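Local coordinates for protein neuraminidase (Influenza A virus, PDB 4GDI) that probably acts as a sialidase-like surface glycoprotein of a bat influenza virus, a tetramer of beta-propellers whose putative active site has diverged, at residues Gly333-Asp345 and Met352-Ser364. Numbering follows the deposited sequence.
Sequences GCQRICFWLEIED and MIQELSTFCGINS. With NO3 (nitrate ion), chain V.
Cys-338 and Cys-360 face each other at a non-hydrogen-bonded pair of the antiparallel hairpin 338-346/352-362, and a disulfide joins them. These are the two inner strands of one four-stranded blade of the beta-propeller, and they illustrate how one hairpin can combine backbone pairing, a covalent staple and aromatic packing. Backbone bonds couple Phe-339 with Phe-359, Leu-341 with Ser-357, Ile-343 with Glu-355 and Asp-345 with Ile-353, each in both directions. Past the disulfide, the pairing ends in a single straight bond from Gly-361 N to Ile-337 O (2.9 Å).

On the face of Phe-339, the Phe-339 and Phe-359 rings are almost parallel, at 9°, yet slid so far that they barely overlap. What lies over the Phe-339 ring is Phe-359 CB, 3.7 Å from the centroid, a CH-pi contact; Trp-21 meets the Phe-339 ring edge-to-face. On the other face, Leu-356 CD2 touches both Trp-340 CE3 (3.8 Å) and Glu-342 CG, from directions about a right angle apart. Extended beyond CG (chi2 177°), Glu-342 runs alongside Gln-354 and carries its carboxylate to Arg-320.

Polar links close the disulfide end. Water 1 bridges Arg-336 NH1 and Gly-361 O, while the guanidinium is salt-bridged to Asp-329; a nitrate, probably from the crystallisation liquor, sits at its edge and is also held by Val-133 N of the second subunit. Both NH1 and NH2 donate to nitrate O1, each at 3.0 Å, and that oxygen lies 3.4 Å from Cys-360 SG.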
ATOM      1  N   GLY A 333      18.432  25.093  -8.302  1.00 28.82           N
ATOM      2  CA  GLY A 333      17.880  26.335  -8.811  1.00 35.58           C
ATOM      3  C   GLY A 333      17.683  26.285 -10.315  1.00 37.72           C
ATOM      4  O   GLY A 333      16.997  27.135 -10.880  1.00 36.93           O
ATOM      5  N   CYS A 334      18.279  25.283 -10.960  1.00 28.30           N
ATOM      6  CA  CYS A 334      18.184  25.129 -12.404  1.00 29.71           C
ATOM      7  C   CYS A 334      17.352  23.889 -12.735  1.00 30.34           C
ATOM      8  O   CYS A 334      17.076  23.059 -11.861  1.00 23.37           O
ATOM      9  CB  CYS A 334      19.585  25.036 -13.024  1.00 33.00           C
ATOM     10  SG  CYS A 334      20.643  23.758 -12.288  1.00 37.51           S
ATOM     11  N   GLN A 335      16.944  23.776 -13.993  1.00 24.96           N
ATOM     12  CA  GLN A 335      16.054  22.702 -14.407  1.00 20.89           C
ATOM     13  C   GLN A 335      16.869  21.455 -14.776  1.00 22.94           C
ATOM     14  O   GLN A 335      17.745  21.491 -15.646  1.00 26.27           O
ATOM     15  CB  GLN A 335      15.180  23.165 -15.572  1.00 27.02           C
ATOM     16  CG  GLN A 335      14.279  22.098 -16.143  1.00 19.69           C
ATOM     17  CD  GLN A 335      13.283  21.610 -15.142  1.00 27.64           C
ATOM     18  OE1 GLN A 335      12.515  22.394 -14.586  1.00 27.07           O
ATOM     19  NE2 GLN A 335      13.281  20.302 -14.893  1.00 25.42           N
ATOM     20  N   ARG A 336      16.589  20.348 -14.112  1.00 21.73           N
ATOM     21  CA  ARG A 336      17.307  19.112 -14.414  1.00 20.77           C
ATOM     22  C   ARG A 336      16.708  18.406 -15.629  1.00 21.05           C
ATOM     23  O   ARG A 336      15.527  18.576 -15.957  1.00 22.48           O
ATOM     24  CB  ARG A 336      17.308  18.169 -13.202  1.00 27.12           C
ATOM     25  CG  ARG A 336      18.204  18.627 -12.047  1.00 28.24           C
ATOM     26  CD  ARG A 336      18.503  17.474 -11.091  1.00 28.66           C
ATOM     27  NE  ARG A 336      17.287  16.931 -10.469  1.00 23.15           N
ATOM     28  CZ  ARG A 336      17.104  15.654 -10.165  1.00 24.98           C
ATOM     29  NH1 ARG A 336      18.058  14.753 -10.422  1.00 25.75           N
ATOM     30  NH2 ARG A 336      15.968  15.267  -9.604  1.00 20.63           N
ATOM     31  N   ILE A 337      17.526  17.577 -16.267  1.00 23.29           N
ATOM     32  CA  ILE A 337      17.078  16.778 -17.409  1.00 18.12           C
ATOM     33  C   ILE A 337      17.518  15.337 -17.182  1.00 22.50           C
ATOM     34  O   ILE A 337      18.630  15.073 -16.694  1.00 24.61           O
ATOM     35  CB  ILE A 337      17.630  17.329 -18.761  1.00 23.93           C
ATOM     36  CG1 ILE A 337      17.070  16.539 -19.948  1.00 24.51           C
ATOM     37  CG2 ILE A 337      19.143  17.309 -18.795  1.00 25.09           C
ATOM     38  CD1 ILE A 337      15.563  16.622 -20.078  1.00 26.50           C
ATOM     39  N   CYS A 338      16.631  14.401 -17.500  1.00 20.61           N
ATOM     40  CA  CYS A 338      16.934  12.989 -17.298  1.00 25.01           C
ATOM     41  C   CYS A 338      16.516  12.228 -18.540  1.00 24.62           C
ATOM     42  O   CYS A 338      15.814  12.761 -19.401  1.00 19.88           O
ATOM     43  CB  CYS A 338      16.168  12.437 -16.084  1.00 22.69           C
ATOM     44  SG  CYS A 338      16.415  13.282 -14.497  1.00 23.71           S
ATOM     45  N   PHE A 339      16.946  10.977 -18.651  1.00 20.36           N
ATOM     46  CA  PHE A 339      16.401  10.144 -19.703  1.00 18.21           C
ATOM     47  C   PHE A 339      16.107   8.764 -19.163  1.00 19.68           C
ATOM     48  O   PHE A 339      16.656   8.351 -18.137  1.00 18.15           O
ATOM     49  CB  PHE A 339      17.332  10.095 -20.928  1.00 20.21           C
ATOM     50  CG  PHE A 339      18.676   9.443 -20.671  1.00 23.23           C
ATOM     51  CD1 PHE A 339      18.844   8.081 -20.830  1.00 20.98           C
ATOM     52  CD2 PHE A 339      19.776  10.210 -20.317  1.00 25.44           C
ATOM     53  CE1 PHE A 339      20.081   7.488 -20.607  1.00 21.93           C
ATOM     54  CE2 PHE A 339      21.017   9.627 -20.093  1.00 24.24           C
ATOM     55  CZ  PHE A 339      21.167   8.261 -20.245  1.00 28.16           C
ATOM     56  N   TRP A 340      15.190   8.068 -19.827  1.00 19.07           N
ATOM     57  CA  TRP A 340      14.920   6.681 -19.507  1.00 18.44           C
ATOM     58  C   TRP A 340      15.497   5.835 -20.647  1.00 19.10           C
ATOM     59  O   TRP A 340      15.639   6.312 -21.784  1.00 22.27           O
ATOM     60  CB  TRP A 340      13.414   6.429 -19.300  1.00 18.75           C
ATOM     61  CG  TRP A 340      12.510   6.976 -20.410  1.00 18.47           C
ATOM     62  CD1 TRP A 340      11.800   8.143 -20.389  1.00 23.71           C
ATOM     63  CD2 TRP A 340      12.232   6.366 -21.681  1.00 17.56           C
ATOM     64  NE1 TRP A 340      11.107   8.301 -21.561  1.00 22.78           N
ATOM     65  CE2 TRP A 340      11.356   7.221 -22.373  1.00 21.05           C
ATOM     66  CE3 TRP A 340      12.644   5.178 -22.300  1.00 19.80           C
ATOM     67  CZ2 TRP A 340      10.884   6.930 -23.653  1.00 19.19           C
ATOM     68  CZ3 TRP A 340      12.177   4.898 -23.559  1.00 15.88           C
ATOM     69  CH2 TRP A 340      11.310   5.762 -24.224  1.00 19.24           C
ATOM     70  N   LEU A 341      15.815   4.582 -20.339  1.00 24.07           N
ATOM     71  CA  LEU A 341      16.448   3.691 -21.299  1.00 27.03           C
ATOM     72  C   LEU A 341      16.062   2.235 -21.034  1.00 17.53           C
ATOM     73  O   LEU A 341      16.182   1.759 -19.910  1.00 25.93           O
ATOM     74  CB  LEU A 341      17.965   3.860 -21.210  1.00 26.27           C
ATOM     75  CG  LEU A 341      18.841   2.798 -21.877  1.00 20.12           C
ATOM     76  CD1 LEU A 341      18.748   2.915 -23.368  1.00 25.42           C
ATOM     77  CD2 LEU A 341      20.274   2.976 -21.408  1.00 23.51           C
ATOM     78  N   GLU A 342      15.548   1.567 -22.063  1.00 22.24           N
ATOM     79  CA  GLU A 342      15.220   0.143 -21.994  1.00 24.00           C
ATOM     80  C   GLU A 342      16.508  -0.657 -21.948  1.00 28.60           C
ATOM     81  O   GLU A 342      17.398  -0.483 -22.800  1.00 23.29           O
ATOM     82  CB  GLU A 342      14.430  -0.312 -23.222  1.00 25.39           C
ATOM     83  CG  GLU A 342      12.946   0.058 -23.214  1.00 21.35           C
ATOM     84  CD  GLU A 342      12.232  -0.365 -24.486  1.00 26.54           C
ATOM     85  OE1 GLU A 342      12.929  -0.625 -25.494  1.00 21.41           O
ATOM     86  OE2 GLU A 342      10.973  -0.447 -24.469  1.00 24.24           O
ATOM     87  N   ILE A 343      16.599  -1.514 -20.938  1.00 27.72           N
ATOM     88  CA  ILE A 343      17.659  -2.504 -20.824  1.00 25.79           C
ATOM     89  C   ILE A 343      16.997  -3.850 -21.124  1.00 32.89           C
ATOM     90  O   ILE A 343      15.995  -4.208 -20.498  1.00 32.25           O
ATOM     91  CB  ILE A 343      18.231  -2.521 -19.402  1.00 30.24           C
ATOM     92  CG1 ILE A 343      18.830  -1.153 -19.042  1.00 30.08           C
ATOM     93  CG2 ILE A 343      19.276  -3.637 -19.234  1.00 27.74           C
ATOM     94  CD1 ILE A 343      19.945  -0.705 -19.937  1.00 28.31           C
ATOM     95  N   GLU A 344      17.517  -4.592 -22.094  1.00 29.88           N
ATOM     96  CA  GLU A 344      16.866  -5.847 -22.487  1.00 33.31           C
ATOM     97  C   GLU A 344      17.526  -7.043 -21.824  1.00 36.41           C
ATOM     98  O   GLU A 344      18.743  -7.139 -21.791  1.00 31.72           O
ATOM     99  CB  GLU A 344      16.854  -6.003 -24.011  1.00 38.91           C
ATOM    100  CG  GLU A 344      15.561  -5.481 -24.642  1.00 64.11           C
ATOM    101  CD  GLU A 344      15.787  -4.526 -25.797  1.00 77.03           C
ATOM    102  OE1 GLU A 344      16.764  -4.713 -26.550  1.00 85.55           O
ATOM    103  OE2 GLU A 344      14.973  -3.589 -25.958  1.00 82.79           O
ATOM    104  N   ASP A 345      16.707  -7.939 -21.278  1.00 31.12           N
ATOM    105  CA  ASP A 345      17.199  -9.107 -20.551  1.00 32.84           C
ATOM    106  C   ASP A 345      16.594 -10.383 -21.146  1.00 37.38           C
ATOM    107  O   ASP A 345      15.403 -10.421 -21.504  1.00 34.41           O
ATOM    108  CB  ASP A 345      16.833  -8.999 -19.069  1.00 42.92           C
ATOM    109  CG  ASP A 345      17.407  -7.746 -18.407  1.00 54.33           C
ATOM    110  OD1 ASP A 345      18.627  -7.505 -18.547  1.00 56.09           O
ATOM    111  OD2 ASP A 345      16.633  -7.009 -17.748  1.00 53.42           O
ATOM    112  N   MET A 352      12.520 -12.231 -24.507  1.00 42.60           N
ATOM    113  CA  MET A 352      13.204 -10.988 -24.190  1.00 46.41           C
ATOM    114  C   MET A 352      12.253 -10.042 -23.481  1.00 37.01           C
ATOM    115  O   MET A 352      11.136  -9.792 -23.954  1.00 34.65           O
ATOM    116  CB  MET A 352      13.712 -10.332 -25.479  1.00 39.69           C
ATOM    117  CG  MET A 352      14.456  -9.024 -25.250  1.00 53.46           C
ATOM    118  SD  MET A 352      16.157  -9.043 -25.850  1.00 89.59           S
ATOM    119  CE  MET A 352      16.877 -10.314 -24.811  1.00 61.02           C
ATOM    120  N   ILE A 353      12.682  -9.534 -22.332  1.00 32.36           N
ATOM    121  CA  ILE A 353      11.905  -8.518 -21.634  1.00 28.15           C
ATOM    122  C   ILE A 353      12.729  -7.245 -21.625  1.00 34.44           C
ATOM    123  O   ILE A 353      13.943  -7.288 -21.813  1.00 29.86           O
ATOM    124  CB  ILE A 353      11.569  -8.921 -20.178  1.00 32.14           C
ATOM    125  CG1 ILE A 353      12.845  -9.133 -19.374  1.00 31.45           C
ATOM    126  CG2 ILE A 353      10.726 -10.187 -20.150  1.00 42.99           C
ATOM    127  CD1 ILE A 353      12.606  -9.335 -17.902  1.00 40.56           C
ATOM    128  N   GLN A 354      12.069  -6.110 -21.430  1.00 33.33           N
ATOM    129  CA  GLN A 354      12.795  -4.864 -21.212  1.00 37.03           C
ATOM    130  C   GLN A 354      12.423  -4.242 -19.872  1.00 28.09           C
ATOM    131  O   GLN A 354      11.259  -4.232 -19.460  1.00 36.04           O
ATOM    132  CB  GLN A 354      12.564  -3.868 -22.345  1.00 34.15           C
ATOM    133  CG  GLN A 354      11.131  -3.689 -22.735  1.00 39.34           C
ATOM    134  CD  GLN A 354      10.713  -4.695 -23.776  1.00 53.48           C
ATOM    135  OE1 GLN A 354      11.554  -5.222 -24.505  1.00 51.34           O
ATOM    136  NE2 GLN A 354       9.413  -4.977 -23.847  1.00 52.19           N
ATOM    137  N   GLU A 355      13.445  -3.735 -19.197  1.00 30.34           N
ATOM    138  CA  GLU A 355      13.279  -3.013 -17.958  1.00 30.71           C
ATOM    139  C   GLU A 355      13.851  -1.605 -18.132  1.00 29.51           C
ATOM    140  O   GLU A 355      14.910  -1.424 -18.739  1.00 28.22           O
ATOM    141  CB  GLU A 355      13.996  -3.769 -16.838  1.00 38.56           C
ATOM    142  CG  GLU A 355      13.135  -4.847 -16.186  1.00 54.09           C
ATOM    143  CD  GLU A 355      11.955  -4.255 -15.441  1.00 72.51           C
ATOM    144  OE1 GLU A 355      12.167  -3.280 -14.682  1.00 69.16           O
ATOM    145  OE2 GLU A 355      10.820  -4.750 -15.627  1.00 86.54           O
ATOM    146  N   LEU A 356      13.150  -0.606 -17.623  1.00 22.57           N
ATOM    147  CA  LEU A 356      13.595   0.773 -17.772  1.00 28.12           C
ATOM    148  C   LEU A 356      14.609   1.095 -16.691  1.00 25.01           C
ATOM    149  O   LEU A 356      14.383   0.820 -15.516  1.00 31.33           O
ATOM    150  CB  LEU A 356      12.431   1.765 -17.643  1.00 28.72           C
ATOM    151  CG  LEU A 356      11.482   2.006 -18.810  1.00 36.28           C
ATOM    152  CD1 LEU A 356      10.677   3.290 -18.550  1.00 32.78           C
ATOM    153  CD2 LEU A 356      12.204   2.080 -20.163  1.00 29.11           C
ATOM    154  N   SER A 357      15.730   1.662 -17.098  1.00 25.30           N
ATOM    155  CA  SER A 357      16.600   2.349 -16.165  1.00 27.29           C
ATOM    156  C   SER A 357      16.472   3.852 -16.440  1.00 29.94           C
ATOM    157  O   SER A 357      15.975   4.270 -17.493  1.00 22.06           O
ATOM    158  CB  SER A 357      18.037   1.900 -16.363  1.00 26.42           C
ATOM    159  OG  SER A 357      18.514   2.395 -17.598  1.00 42.78           O
ATOM    160  N   THR A 358      16.919   4.664 -15.500  1.00 20.34           N
ATOM    161  CA  THR A 358      16.849   6.113 -15.665  1.00 19.65           C
ATOM    162  C   THR A 358      18.179   6.735 -15.266  1.00 27.77           C
ATOM    163  O   THR A 358      18.845   6.238 -14.360  1.00 22.62           O
ATOM    164  CB  THR A 358      15.736   6.748 -14.803  1.00 18.65           C
ATOM    165  OG1 THR A 358      15.960   6.449 -13.425  1.00 24.09           O
ATOM    166  CG2 THR A 358      14.368   6.257 -15.190  1.00 24.08           C
ATOM    167  N   PHE A 359      18.542   7.820 -15.954  1.00 22.22           N
ATOM    168  CA  PHE A 359      19.804   8.527 -15.753  1.00 21.69           C
ATOM    169  C   PHE A 359      19.489  10.020 -15.749  1.00 24.94           C
ATOM    170  O   PHE A 359      18.692  10.482 -16.550  1.00 28.34           O
ATOM    171  CB  PHE A 359      20.777   8.268 -16.907  1.00 20.72           C
ATOM    172  CG  PHE A 359      21.412   6.912 -16.892  1.00 22.30           C
ATOM    173  CD1 PHE A 359      20.736   5.812 -17.370  1.00 26.11           C
ATOM    174  CD2 PHE A 359      22.700   6.746 -16.408  1.00 24.30           C
ATOM    175  CE1 PHE A 359      21.332   4.565 -17.364  1.00 24.59           C
ATOM    176  CE2 PHE A 359      23.302   5.506 -16.407  1.00 30.59           C
ATOM    177  CZ  PHE A 359      22.615   4.416 -16.884  1.00 31.80           C
ATOM    178  N   CYS A 360      20.119  10.769 -14.864  1.00 21.51           N
ATOM    179  CA  CYS A 360      19.921  12.217 -14.831  1.00 24.28           C
ATOM    180  C   CYS A 360      21.237  12.956 -15.031  1.00 25.95           C
ATOM    181  O   CYS A 360      22.308  12.459 -14.661  1.00 22.69           O
ATOM    182  CB  CYS A 360      19.276  12.631 -13.514  1.00 24.97           C
ATOM    183  SG  CYS A 360      17.582  12.053 -13.344  1.00 26.90           S
ATOM    184  N   GLY A 361      21.155  14.141 -15.627  1.00 23.80           N
ATOM    185  CA  GLY A 361      22.334  14.954 -15.851  1.00 31.70           C
ATOM    186  C   GLY A 361      22.839  15.517 -14.540  1.00 29.18           C
ATOM    187  O   GLY A 361      22.053  15.787 -13.648  1.00 27.70           O
ATOM    188  N   ILE A 362      24.155  15.659 -14.407  1.00 30.01           N
ATOM    189  CA  ILE A 362      24.738  16.297 -13.226  1.00 30.88           C
ATOM    190  C   ILE A 362      25.691  17.361 -13.721  1.00 28.24           C
ATOM    191  O   ILE A 362      26.202  17.264 -14.823  1.00 27.21           O
ATOM    192  CB  ILE A 362      25.508  15.313 -12.312  1.00 26.27           C
ATOM    193  CG1 ILE A 362      26.587  14.576 -13.115  1.00 29.91           C
ATOM    194  CG2 ILE A 362      24.551  14.311 -11.664  1.00 32.77           C
ATOM    195  CD1 ILE A 362      27.586  13.802 -12.268  1.00 34.42           C
ATOM    196  N   ASN A 363      25.935  18.367 -12.897  1.00 34.69           N
ATOM    197  CA  ASN A 363      26.759  19.499 -13.305  1.00 41.93           C
ATOM    198  C   ASN A 363      28.240  19.312 -12.983  1.00 44.29           C
ATOM    199  O   ASN A 363      28.981  20.286 -12.912  1.00 48.03           O
ATOM    200  CB  ASN A 363      26.248  20.779 -12.643  1.00 38.36           C
ATOM    201  CG  ASN A 363      26.176  20.664 -11.129  1.00 63.05           C
ATOM    202  OD1 ASN A 363      26.965  19.944 -10.506  1.00 62.81           O
ATOM    203  ND2 ASN A 363      25.219  21.366 -10.528  1.00 75.03           N
ATOM    204  N   SER A 364      28.662  18.065 -12.787  1.00 43.43           N
ATOM    205  CA  SER A 364      30.063  17.759 -12.524  1.00 47.55           C
ATOM    206  C   SER A 364      30.485  16.571 -13.351  1.00 42.96           C
ATOM    207  O   SER A 364      29.694  15.666 -13.591  1.00 48.71           O
ATOM    208  CB  SER A 364      30.288  17.439 -11.046  1.00 46.89           C
ATOM    209  OG  SER A 364      29.874  18.515 -10.230  1.00 54.59           O
TER
HETATM  210  N   NO3 V 513      16.605  11.803  -8.883  1.00 37.37           N
HETATM  211  O1  NO3 V 513      16.351  12.339 -10.148  1.00 50.20           O
HETATM  212  O2  NO3 V 513      16.530  10.419  -8.652  1.00 46.63           O
HETATM  213  O3  NO3 V 513      16.951  12.635  -7.829  1.00 49.06           O
HETATM  214  O   HOH W   1      20.715  14.969 -11.375  1.00 27.57           O
HETATM  215  O   HOH W   2      20.281  17.615 -14.976  1.00 23.13           O